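Local coordinates for Slr0280 protein (Synechocystis sp., PDB 5H3K) that is of unknown function but belongs to a phosphodiester glycosidase family and may therefore act on sugar phosphodiester links, at residues N347-G352 with P417-S422; A400-L403 with V408-G411; P421-L426 with I464-Q469; V432-V435 with T441-Y444. All coordinates share one frame; numbering follows the deposited sequence.

Interaction 1: residues N347-G352 with P417-S422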
loop_
_atom_site.group_PDB
_atom_site.type_symbol
_atom_site.label_atom_id
_atom_site.label_comp_id
_atom_site.label_asym_id
_atom_site.label_seq_id
_atom_site.Cartn_x
_atom_site.Cartn_y
_atom_site.Cartn_z
ATOM N N ASN A 347 11.709 13.067 9.712
ATOM C CA ASN A 347 10.886 13.368 10.897
ATOM C C ASN A 347 9.499 12.728 10.871
ATOM O O ASN A 347 8.666 12.981 11.760
ATOM C CB ASN A 347 10.778 14.884 11.129
ATOM C CG ASN A 347 10.192 15.620 9.944
ATOM O OD1 ASN A 347 9.541 15.019 9.082
ATOM N ND2 ASN A 347 10.407 16.934 9.895
ATOM N N GLN A 348 9.267 11.903 9.849
ATOM C CA GLN A 348 8.006 11.180 9.641
ATOM C C GLN A 348 6.772 12.082 9.547
ATOM O O GLN A 348 5.687 11.705 10.003
ATOM C CB GLN A 348 7.756 10.125 10.719
ATOM C CG GLN A 348 8.879 9.156 11.002
ATOM C CD GLN A 348 9.141 9.095 12.497
ATOM O OE1 GLN A 348 8.332 8.558 13.275
ATOM N NE2 GLN A 348 10.235 9.717 12.918
ATOM N N LEU A 349 6.927 13.248 8.932
ATOM C CA LEU A 349 5.798 14.153 8.724
ATOM C C LEU A 349 5.263 14.118 7.288
ATOM O O LEU A 349 6.028 14.024 6.329
ATOM C CB LEU A 349 6.197 15.585 9.065
ATOM C CG LEU A 349 6.705 15.759 10.495
ATOM C CD1 LEU A 349 7.002 17.242 10.739
ATOM C CD2 LEU A 349 5.689 15.220 11.492
ATOM N N PRO A 350 3.940 14.257 7.134
ATOM C CA PRO A 350 3.312 14.294 5.809
ATOM C C PRO A 350 3.609 15.591 5.046
ATOM O O PRO A 350 3.715 16.675 5.634
ATOM C CB PRO A 350 1.815 14.190 6.132
ATOM C CG PRO A 350 1.690 14.786 7.517
ATOM C CD PRO A 350 2.959 14.418 8.231
ATOM N N LEU A 351 3.756 15.459 3.731
ATOM C CA LEU A 351 3.968 16.590 2.828
ATOM C C LEU A 351 2.909 16.538 1.721
ATOM O O LEU A 351 3.151 15.979 0.648
ATOM C CB LEU A 351 5.362 16.491 2.206
ATOM C CG LEU A 351 6.517 16.516 3.221
ATOM C CD1 LEU A 351 7.837 16.211 2.541
ATOM C CD2 LEU A 351 6.563 17.892 3.899
ATOM N N GLY A 352 1.725 17.088 1.978
ATOM C CA GLY A 352 0.668 17.099 0.974
ATOM C C GLY A 352 -0.677 16.712 1.560
ATOM O O GLY A 352 -0.752 16.212 2.686
ATOM N N PRO A 417 -5.979 19.518 16.293
ATOM C CA PRO A 417 -5.762 18.224 16.947
ATOM C C PRO A 417 -5.520 17.054 15.989
ATOM O O PRO A 417 -4.959 16.055 16.427
ATOM C CB PRO A 417 -7.064 18.011 17.720
ATOM C CG PRO A 417 -7.475 19.396 18.099
ATOM C CD PRO A 417 -7.109 20.247 16.902
ATOM N N ALA A 418 -5.934 17.164 14.725
ATOM C CA ALA A 418 -5.589 16.130 13.736
ATOM C C ALA A 418 -4.076 15.896 13.598
ATOM O O ALA A 418 -3.635 14.791 13.261
ATOM C CB ALA A 418 -6.214 16.444 12.376
ATOM N N TRP A 419 -3.274 16.930 13.847
ATOM C CA TRP A 419 -1.821 16.807 13.808
ATOM C C TRP A 419 -1.323 15.876 14.905
ATOM O O TRP A 419 -0.396 15.096 14.705
ATOM C CB TRP A 419 -1.184 18.189 13.974
ATOM C CG TRP A 419 0.325 18.251 13.910
ATOM C CD1 TRP A 419 1.188 18.467 14.950
ATOM C CD2 TRP A 419 1.137 18.138 12.734
ATOM N NE1 TRP A 419 2.486 18.487 14.494
ATOM C CE2 TRP A 419 2.479 18.298 13.141
ATOM C CE3 TRP A 419 0.856 17.920 11.381
ATOM C CZ2 TRP A 419 3.545 18.239 12.229
ATOM C CZ3 TRP A 419 1.919 17.861 10.482
ATOM C CH2 TRP A 419 3.240 18.020 10.909
ATOM N N GLY A 420 -1.953 15.971 16.072
ATOM C CA GLY A 420 -1.521 15.243 17.248
ATOM C C GLY A 420 -1.773 16.075 18.495
ATOM O O GLY A 420 -2.384 17.148 18.423
ATOM N N PRO A 421 -1.334 15.567 19.651
ATOM C CA PRO A 421 -1.460 16.271 20.932
ATOM C C PRO A 421 -0.495 17.446 21.074
ATOM O O PRO A 421 -0.766 18.337 21.878
ATOM C CB PRO A 421 -1.108 15.182 21.960
ATOM C CG PRO A 421 -1.450 13.893 21.271
ATOM C CD PRO A 421 -1.031 14.136 19.837
ATOM N N SER A 422 0.595 17.466 20.313
ATOM C CA SER A 422 1.572 18.545 20.468
ATOM C C SER A 422 2.194 19.028 19.162
ATOM O O SER A 422 2.092 18.369 18.125
ATOM C CB SER A 422 2.677 18.134 21.454
ATOM O OG SER A 422 3.686 17.382 20.804
#
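L349 and W419 carry this contact, their side chains crossing at about a right angle, while P350 adds a smaller share. The cross-segment interactions are apolar. Both methyls of L349 reach the outer end of the six-membered ring, CD1 and CD2 each lying 3.8 Å from W419 CH2, with CD2 coming in obliquely to the indole. Beside them, P350 CD stands 4.2 Å from W419 CZ3. W419 holds its CG anti to the backbone N (chi1 -178°), which carries the indole across most of the 9.5 Å between the CA atoms of L349 and W419; hence the meeting falls on its most distant carbons. An alanine at L349 would lack both methyls and would probably leave the CZ2-CH2 end of the indole with a gap beside it.

Polar contacts shape each segment separately. L349 N donates to N347 OD1 over 3.2 Å, from above the carbonyl plane (35° out of it), and this closes an Asx turn. In the other segment a weak bond of 3.0 Å runs from G420 N to P417 O. Elsewhere, Y415 meets the indole of W419 edge-to-face. Q348 and L349 both oppose N344, so the Asx turn is combined with a G1 beta bulge in the short hairpin of strands 343-344 and 349-350, against which the tryptophan of the 417-422 loop rests.

Interaction 2: residues A400-L403 with V408-G411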
loop_
_atom_site.group_PDB
_atom_site.type_symbol
_atom_site.label_atom_id
_atom_site.label_comp_id
_atom_site.label_asym_id
_atom_site.label_seq_id
_atom_site.Cartn_x
_atom_site.Cartn_y
_atom_site.Cartn_z
ATOM N N ALA A 400 -4.112 31.860 6.096
ATOM C CA ALA A 400 -3.172 30.805 6.439
ATOM C C ALA A 400 -3.034 29.877 5.232
ATOM O O ALA A 400 -4.034 29.440 4.661
ATOM C CB ALA A 400 -3.669 30.042 7.648
ATOM N N ASN A 401 -1.801 29.585 4.837
ATOM C CA ASN A 401 -1.572 28.797 3.631
ATOM C C ASN A 401 -1.033 27.389 3.874
ATOM O O ASN A 401 -0.778 26.647 2.918
ATOM C CB ASN A 401 -0.628 29.545 2.683
ATOM C CG ASN A 401 -1.268 30.780 2.078
ATOM O OD1 ASN A 401 -0.708 31.877 2.146
ATOM N ND2 ASN A 401 -2.454 30.612 1.494
ATOM N N TYR A 402 -0.841 27.033 5.141
ATOM C CA TYR A 402 -0.349 25.709 5.500
ATOM C C TYR A 402 -1.179 25.167 6.652
ATOM O O TYR A 402 -1.437 25.873 7.630
ATOM C CB TYR A 402 1.137 25.773 5.875
ATOM C CG TYR A 402 1.941 26.457 4.798
ATOM C CD1 TYR A 402 2.363 25.756 3.671
ATOM C CD2 TYR A 402 2.228 27.814 4.876
ATOM C CE1 TYR A 402 3.073 26.386 2.666
ATOM C CE2 TYR A 402 2.939 28.458 3.873
ATOM C CZ TYR A 402 3.355 27.739 2.774
ATOM O OH TYR A 402 4.062 28.384 1.778
ATOM N N LEU A 403 -1.611 23.918 6.533
ATOM C CA LEU A 403 -2.442 23.312 7.562
ATOM C C LEU A 403 -1.894 21.933 7.857
ATOM O O LEU A 403 -1.733 21.131 6.932
ATOM C CB LEU A 403 -3.882 23.193 7.049
ATOM C CG LEU A 403 -4.880 22.393 7.900
ATOM C CD1 LEU A 403 -5.048 23.063 9.262
ATOM C CD2 LEU A 403 -6.237 22.275 7.170
ATOM N N VAL A 408 7.689 23.434 5.282
ATOM C CA VAL A 408 8.060 24.697 5.923
ATOM C C VAL A 408 8.412 25.810 4.941
ATOM O O VAL A 408 9.397 25.723 4.193
ATOM C CB VAL A 408 9.237 24.496 6.890
ATOM C CG1 VAL A 408 9.558 25.795 7.598
ATOM C CG2 VAL A 408 8.919 23.424 7.899
ATOM N N GLN A 409 7.596 26.862 4.955
ATOM C CA GLN A 409 7.864 28.082 4.202
ATOM C C GLN A 409 7.452 29.288 5.045
ATOM O O GLN A 409 6.677 29.160 5.991
ATOM C CB GLN A 409 7.094 28.100 2.880
ATOM C CG GLN A 409 7.503 27.031 1.867
ATOM C CD GLN A 409 8.921 27.212 1.336
ATOM O OE1 GLN A 409 9.450 28.322 1.304
ATOM N NE2 GLN A 409 9.542 26.110 0.917
ATOM N N ARG A 410 7.986 30.457 4.722
ATOM C CA ARG A 410 7.512 31.667 5.375
ATOM C C ARG A 410 6.024 31.825 5.088
ATOM O O ARG A 410 5.566 31.596 3.961
ATOM C CB ARG A 410 8.289 32.884 4.877
ATOM C CG ARG A 410 9.734 32.898 5.371
ATOM C CD ARG A 410 10.555 34.005 4.710
ATOM N NE ARG A 410 10.296 35.320 5.293
ATOM C CZ ARG A 410 9.420 36.195 4.810
ATOM N NH1 ARG A 410 8.703 35.900 3.729
ATOM N NH2 ARG A 410 9.264 37.370 5.410
ATOM N N GLY A 411 5.260 32.189 6.114
ATOM C CA GLY A 411 3.821 32.340 5.969
ATOM C C GLY A 411 3.108 31.972 7.260
ATOM O O GLY A 411 3.746 31.790 8.298
HETATM O O HOH W 1 3.378 31.259 1.957
#
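Y402 gives the largest area to this contact, and its hydroxyl end meets the aliphatic base of Q409. Y402 OH lies 3.2 Å from Q409 CB and 3.7 Å from Q409 CG, so the phenol tip presses on methylene groups, with CB oblique to the ring. The Q409 chain bends at chi2 (-66°), and this turns the amide away from the tyrosine, its plane 40° from that of the ring; NE2 makes a weak hydrogen bond to Y407 OH. One face of the Y402 ring carries N401 CB, 3.8 Å above the plane and displaced toward the rim.

G411 lies at the ring edge, its CA near the ring plane and 4.5 Å from Y402 CE2. A beta carbon on G411 would point toward Y402 and come too close to CE2, and the positive phi of 148° is a second reason for glycine. A water links the Y402 hydroxyl to the backbone carbonyl of R410: it lies 3.0 Å from Y402 OH and donates to R410 O, also at 3.0 Å.

Strands 397-403 and 411-415 are parallel neighbours in one sheet, with N401 bonded through the backbone to I412 and Y402 to R414. The contact is thus that of a short surface connection between parallel strands, the tyrosine of the first packing against the returning chain.

Interaction 3: residues P421-L426 with I464-Q469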
loop_
_atom_site.group_PDB
_atom_site.type_symbol
_atom_site.label_atom_id
_atom_site.label_comp_id
_atom_site.label_asym_id
_atom_site.label_seq_id
_atom_site.Cartn_x
_atom_site.Cartn_y
_atom_site.Cartn_z
ATOM N N PRO A 421 -1.334 15.567 19.651
ATOM C CA PRO A 421 -1.460 16.271 20.932
ATOM C C PRO A 421 -0.495 17.446 21.074
ATOM O O PRO A 421 -0.766 18.337 21.878
ATOM C CB PRO A 421 -1.108 15.182 21.960
ATOM C CG PRO A 421 -1.450 13.893 21.271
ATOM C CD PRO A 421 -1.031 14.136 19.837
ATOM N N SER A 422 0.595 17.466 20.313
ATOM C CA SER A 422 1.572 18.545 20.468
ATOM C C SER A 422 2.194 19.028 19.162
ATOM O O SER A 422 2.092 18.369 18.125
ATOM C CB SER A 422 2.677 18.134 21.454
ATOM O OG SER A 422 3.686 17.382 20.804
ATOM N N TYR A 423 2.831 20.191 19.224
ATOM C CA TYR A 423 3.591 20.720 18.103
ATOM C C TYR A 423 5.019 21.044 18.533
ATOM O O TYR A 423 5.239 21.631 19.593
ATOM C CB TYR A 423 2.911 21.968 17.527
ATOM C CG TYR A 423 3.768 22.685 16.513
ATOM C CD1 TYR A 423 3.954 22.165 15.236
ATOM C CD2 TYR A 423 4.398 23.885 16.825
ATOM C CE1 TYR A 423 4.752 22.813 14.305
ATOM C CE2 TYR A 423 5.192 24.543 15.898
ATOM C CZ TYR A 423 5.365 24.008 14.637
ATOM O OH TYR A 423 6.161 24.660 13.717
ATOM N N ILE A 424 5.989 20.634 17.722
ATOM C CA ILE A 424 7.389 20.985 17.940
ATOM C C ILE A 424 7.818 21.864 16.780
ATOM O O ILE A 424 7.594 21.494 15.624
ATOM C CB ILE A 424 8.278 19.721 17.961
ATOM C CG1 ILE A 424 7.863 18.792 19.097
ATOM C CG2 ILE A 424 9.745 20.099 18.071
ATOM C CD1 ILE A 424 8.563 17.447 19.076
ATOM N N PRO A 425 8.432 23.032 17.068
ATOM C CA PRO A 425 8.709 23.975 15.974
ATOM C C PRO A 425 9.587 23.365 14.887
ATOM O O PRO A 425 10.531 22.640 15.198
ATOM C CB PRO A 425 9.417 25.155 16.667
ATOM C CG PRO A 425 9.770 24.679 18.038
ATOM C CD PRO A 425 8.820 23.574 18.385
ATOM N N LEU A 426 9.259 23.648 13.630
ATOM C CA LEU A 426 9.970 23.057 12.502
ATOM C C LEU A 426 10.966 24.035 11.905
ATOM O O LEU A 426 11.759 23.670 11.042
ATOM C CB LEU A 426 8.981 22.601 11.430
ATOM C CG LEU A 426 8.015 21.470 11.768
ATOM C CD1 LEU A 426 6.981 21.302 10.658
ATOM C CD2 LEU A 426 8.780 20.172 11.986
ATOM N N ILE A 464 0.721 29.293 13.736
ATOM C CA ILE A 464 2.176 29.410 13.698
ATOM C C ILE A 464 2.570 30.468 12.670
ATOM O O ILE A 464 2.187 30.388 11.496
ATOM C CB ILE A 464 2.854 28.068 13.329
ATOM C CG1 ILE A 464 2.608 27.015 14.418
ATOM C CG2 ILE A 464 4.347 28.260 13.113
ATOM C CD1 ILE A 464 3.134 27.400 15.779
ATOM N N ASP A 465 3.310 31.477 13.112
ATOM C CA ASP A 465 3.759 32.520 12.195
ATOM C C ASP A 465 5.229 32.284 11.891
ATOM O O ASP A 465 6.068 32.317 12.794
ATOM C CB ASP A 465 3.545 33.901 12.823
ATOM C CG ASP A 465 3.946 35.044 11.905
ATOM O OD1 ASP A 465 4.330 34.787 10.738
ATOM O OD2 ASP A 465 3.849 36.213 12.356
ATOM N N ARG A 466 5.529 32.022 10.625
ATOM C CA ARG A 466 6.908 31.865 10.180
ATOM C C ARG A 466 7.285 33.059 9.308
ATOM O O ARG A 466 6.683 33.290 8.252
ATOM C CB ARG A 466 7.081 30.539 9.422
ATOM C CG ARG A 466 6.643 29.326 10.237
ATOM C CD ARG A 466 6.905 28.025 9.499
ATOM N NE ARG A 466 6.704 26.870 10.361
ATOM C CZ ARG A 466 5.856 25.879 10.101
ATOM N NH1 ARG A 466 5.124 25.911 9.003
ATOM N NH2 ARG A 466 5.742 24.859 10.947
ATOM N N GLY A 467 8.251 33.847 9.779
ATOM C CA GLY A 467 8.692 35.027 9.048
ATOM C C GLY A 467 7.930 36.312 9.347
ATOM O O GLY A 467 7.863 37.210 8.496
ATOM N N ASN A 468 7.355 36.403 10.547
ATOM C CA ASN A 468 6.641 37.607 10.986
ATOM C C ASN A 468 5.586 38.113 10.010
ATOM O O ASN A 468 5.607 39.279 9.606
ATOM C CB ASN A 468 7.634 38.733 11.297
ATOM C CG ASN A 468 8.512 38.413 12.484
ATOM O OD1 ASN A 468 8.030 38.311 13.612
ATOM N ND2 ASN A 468 9.808 38.254 12.241
ATOM N N GLN A 469 4.660 37.239 9.636
ATOM C CA GLN A 469 3.643 37.595 8.661
ATOM C C GLN A 469 2.410 38.196 9.323
ATOM O O GLN A 469 1.514 38.702 8.640
ATOM C CB GLN A 469 3.257 36.369 7.837
ATOM C CG GLN A 469 4.442 35.705 7.168
ATOM C CD GLN A 469 5.112 36.614 6.160
ATOM O OE1 GLN A 469 4.526 36.951 5.133
ATOM N NE2 GLN A 469 6.340 37.024 6.452
#
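A buried polar cluster of tyrosine, arginine and glutamate joins strand 422-423 to the end of strand 460-466, with Y423 and R466 approaching from opposite directions. Y423 holds its CG anti to the backbone N (chi1 171°), which sends the ring toward strand 460-466 and sets the hydroxyl at the guanidinium. R466 NH2 donates to Y423 OH over 2.8 Å; the bond is bent (142° at the hydrogen) and the oxygen is tilted 20° from the guanidinium plane. L426 N donates to the same oxygen, Y423 OH, at 3.3 Å, and E430 OE2 is a further hydrogen-bond partner. R466 NE forms a salt bridge with E430 OE1, while NH2 also bonds to Y415 OH, which together would help fix the guanidinium's rotation.

Apolar contacts flank the polar cluster. I464 CD1 touches Y423 CE2 obliquely at 3.5 Å, I464 CG2 lies over one guanidinium face of R466, and L426 CD1 is 3.8 Å from R466 NH2. With a phenylalanine in place of Y423 the hydroxyl would be gone, and R466 NH2, L426 N and E430 would probably each lose a buried bonding partner.

Y415, stacked on Y423, comes from strand 411-415, and E430 from strand 430-436. These two strands flank 460-466 in the sheet.

Interaction 4: residues V432-V435 with T441-Y444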
loop_
_atom_site.group_PDB
_atom_site.type_symbol
_atom_site.label_atom_id
_atom_site.label_comp_id
_atom_site.label_asym_id
_atom_site.label_seq_id
_atom_site.Cartn_x
_atom_site.Cartn_y
_atom_site.Cartn_z
ATOM N N VAL A 432 3.954 31.511 18.123
ATOM C CA VAL A 432 2.746 30.695 18.239
ATOM C C VAL A 432 1.630 31.443 18.957
ATOM O O VAL A 432 1.871 32.127 19.961
ATOM C CB VAL A 432 3.012 29.322 18.920
ATOM C CG1 VAL A 432 3.594 29.500 20.314
ATOM C CG2 VAL A 432 1.716 28.471 18.974
ATOM N N TYR A 433 0.411 31.312 18.430
ATOM C CA TYR A 433 -0.782 31.827 19.089
ATOM C C TYR A 433 -1.658 30.643 19.435
ATOM O O TYR A 433 -2.032 29.857 18.548
ATOM C CB TYR A 433 -1.532 32.792 18.168
ATOM C CG TYR A 433 -0.680 33.958 17.718
ATOM C CD1 TYR A 433 -0.770 35.196 18.346
ATOM C CD2 TYR A 433 0.231 33.821 16.675
ATOM C CE1 TYR A 433 0.022 36.269 17.935
ATOM C CE2 TYR A 433 1.030 34.885 16.260
ATOM C CZ TYR A 433 0.918 36.103 16.893
ATOM O OH TYR A 433 1.704 37.150 16.467
ATOM N N VAL A 434 -1.965 30.498 20.722
ATOM C CA VAL A 434 -2.791 29.396 21.191
ATOM C C VAL A 434 -4.261 29.797 21.109
ATOM O O VAL A 434 -4.654 30.854 21.615
ATOM C CB VAL A 434 -2.436 28.996 22.637
ATOM C CG1 VAL A 434 -3.255 27.794 23.064
ATOM C CG2 VAL A 434 -0.952 28.695 22.753
ATOM N N VAL A 435 -5.069 28.964 20.455
ATOM C CA VAL A 435 -6.503 29.219 20.325
ATOM C C VAL A 435 -7.279 28.118 21.046
ATOM O O VAL A 435 -7.023 26.926 20.845
ATOM C CB VAL A 435 -6.934 29.311 18.841
ATOM C CG1 VAL A 435 -8.415 29.649 18.740
ATOM C CG2 VAL A 435 -6.096 30.357 18.104
ATOM N N THR A 441 -5.685 32.630 23.541
ATOM C CA THR A 441 -5.464 32.544 24.975
ATOM C C THR A 441 -4.009 32.815 25.367
ATOM O O THR A 441 -3.728 33.142 26.520
ATOM C CB THR A 441 -5.908 31.185 25.510
ATOM O OG1 THR A 441 -5.815 31.191 26.938
ATOM C CG2 THR A 441 -5.019 30.107 24.956
ATOM N N ALA A 442 -3.088 32.687 24.414
ATOM C CA ALA A 442 -1.670 32.914 24.688
ATOM C C ALA A 442 -0.880 33.169 23.410
ATOM O O ALA A 442 -1.325 32.806 22.322
ATOM C CB ALA A 442 -1.082 31.728 25.464
ATOM N N GLN A 443 0.271 33.823 23.544
ATOM C CA GLN A 443 1.231 33.978 22.450
ATOM C C GLN A 443 2.623 33.733 23.022
ATOM O O GLN A 443 2.937 34.232 24.108
ATOM C CB GLN A 443 1.165 35.379 21.829
ATOM C CG GLN A 443 2.333 35.705 20.882
ATOM C CD GLN A 443 2.270 37.119 20.308
ATOM O OE1 GLN A 443 1.378 37.898 20.642
ATOM N NE2 GLN A 443 3.229 37.453 19.439
ATOM N N TYR A 444 3.438 32.950 22.313
ATOM C CA TYR A 444 4.811 32.668 22.739
ATOM C C TYR A 444 5.754 32.640 21.549
ATOM O O TYR A 444 5.357 32.257 20.445
ATOM C CB TYR A 444 4.925 31.295 23.402
ATOM C CG TYR A 444 3.978 31.018 24.528
ATOM C CD1 TYR A 444 4.157 31.603 25.776
ATOM C CD2 TYR A 444 2.929 30.129 24.365
ATOM C CE1 TYR A 444 3.291 31.330 26.822
ATOM C CE2 TYR A 444 2.058 29.847 25.404
ATOM C CZ TYR A 444 2.241 30.451 26.630
ATOM O OH TYR A 444 1.368 30.161 27.659
#
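The Y433 ring receives Q443 over one face: Q443 CG lies 4.3 Å from the ring centroid, 29° off the normal, an off-centre CH-pi contact. The two side chains run side by side in the same direction. Q443 holds its CG anti to the backbone N (chi1 168°) and is extended beyond it, so its amide continues along the ring obliquely; NE2 bonds to Q431 OE1. At the edge of the Y444 ring, near its plane, sits V432 CG1, which also packs on Y444 CB at 3.8 Å. V434 CG2 approaches Y444 CE2 obliquely at 4.2 Å.

The strands are antiparallel, their axes at 167°. V432 N donates to Y444 O at 2.8 Å in a practically straight bond, and Y444 N returns one to V432 O. V434 N gives to A442 O at 2.9 Å, and T441 N to V434 O at 2.8 Å. At the non-hydrogen-bonded pair Y433-Q443, Q443 CA makes a CA-H...O contact of 3.2 Å with V432 O. V434 CG1 and T441 CG2 are tightly packed, 3.5 Å apart.

V432 and V434 share one face with A442 and Y444, whereas Y433 and Q443 lie on the other. Backbone bonds thus set the register of this hairpin, and the side chains add mainly dispersion contacts on both faces, with Q443's amide anchored to Q431 rather than across the pair.

Overall arrangement
Interactions 2, 3 and 4 reach one mixed sheet, in which strand 460-466 lies between 411-415 and 430-436; interaction 1 borders it through the 417-422 loop. Centres of interactions 2 and 3 are about 9 Å apart, those of 3 and 4 about 11 Å. L349 CD1 meets L426 CD2 at 3.6 Å, joining interactions 1 and 3, which also share P421 and S422. G411 N lies 2.8 Å from R466 O, a probable hydrogen bond joining 2 to 3. V432 CG2 and I464 CD1, 3.7 Å apart, join 4 to 3. Along the chain, interaction 2 falls between the segments of 1, and 4 between those of 3. Interaction 3 therefore touches each of the others, connecting the 343-350 hairpin with the sheet.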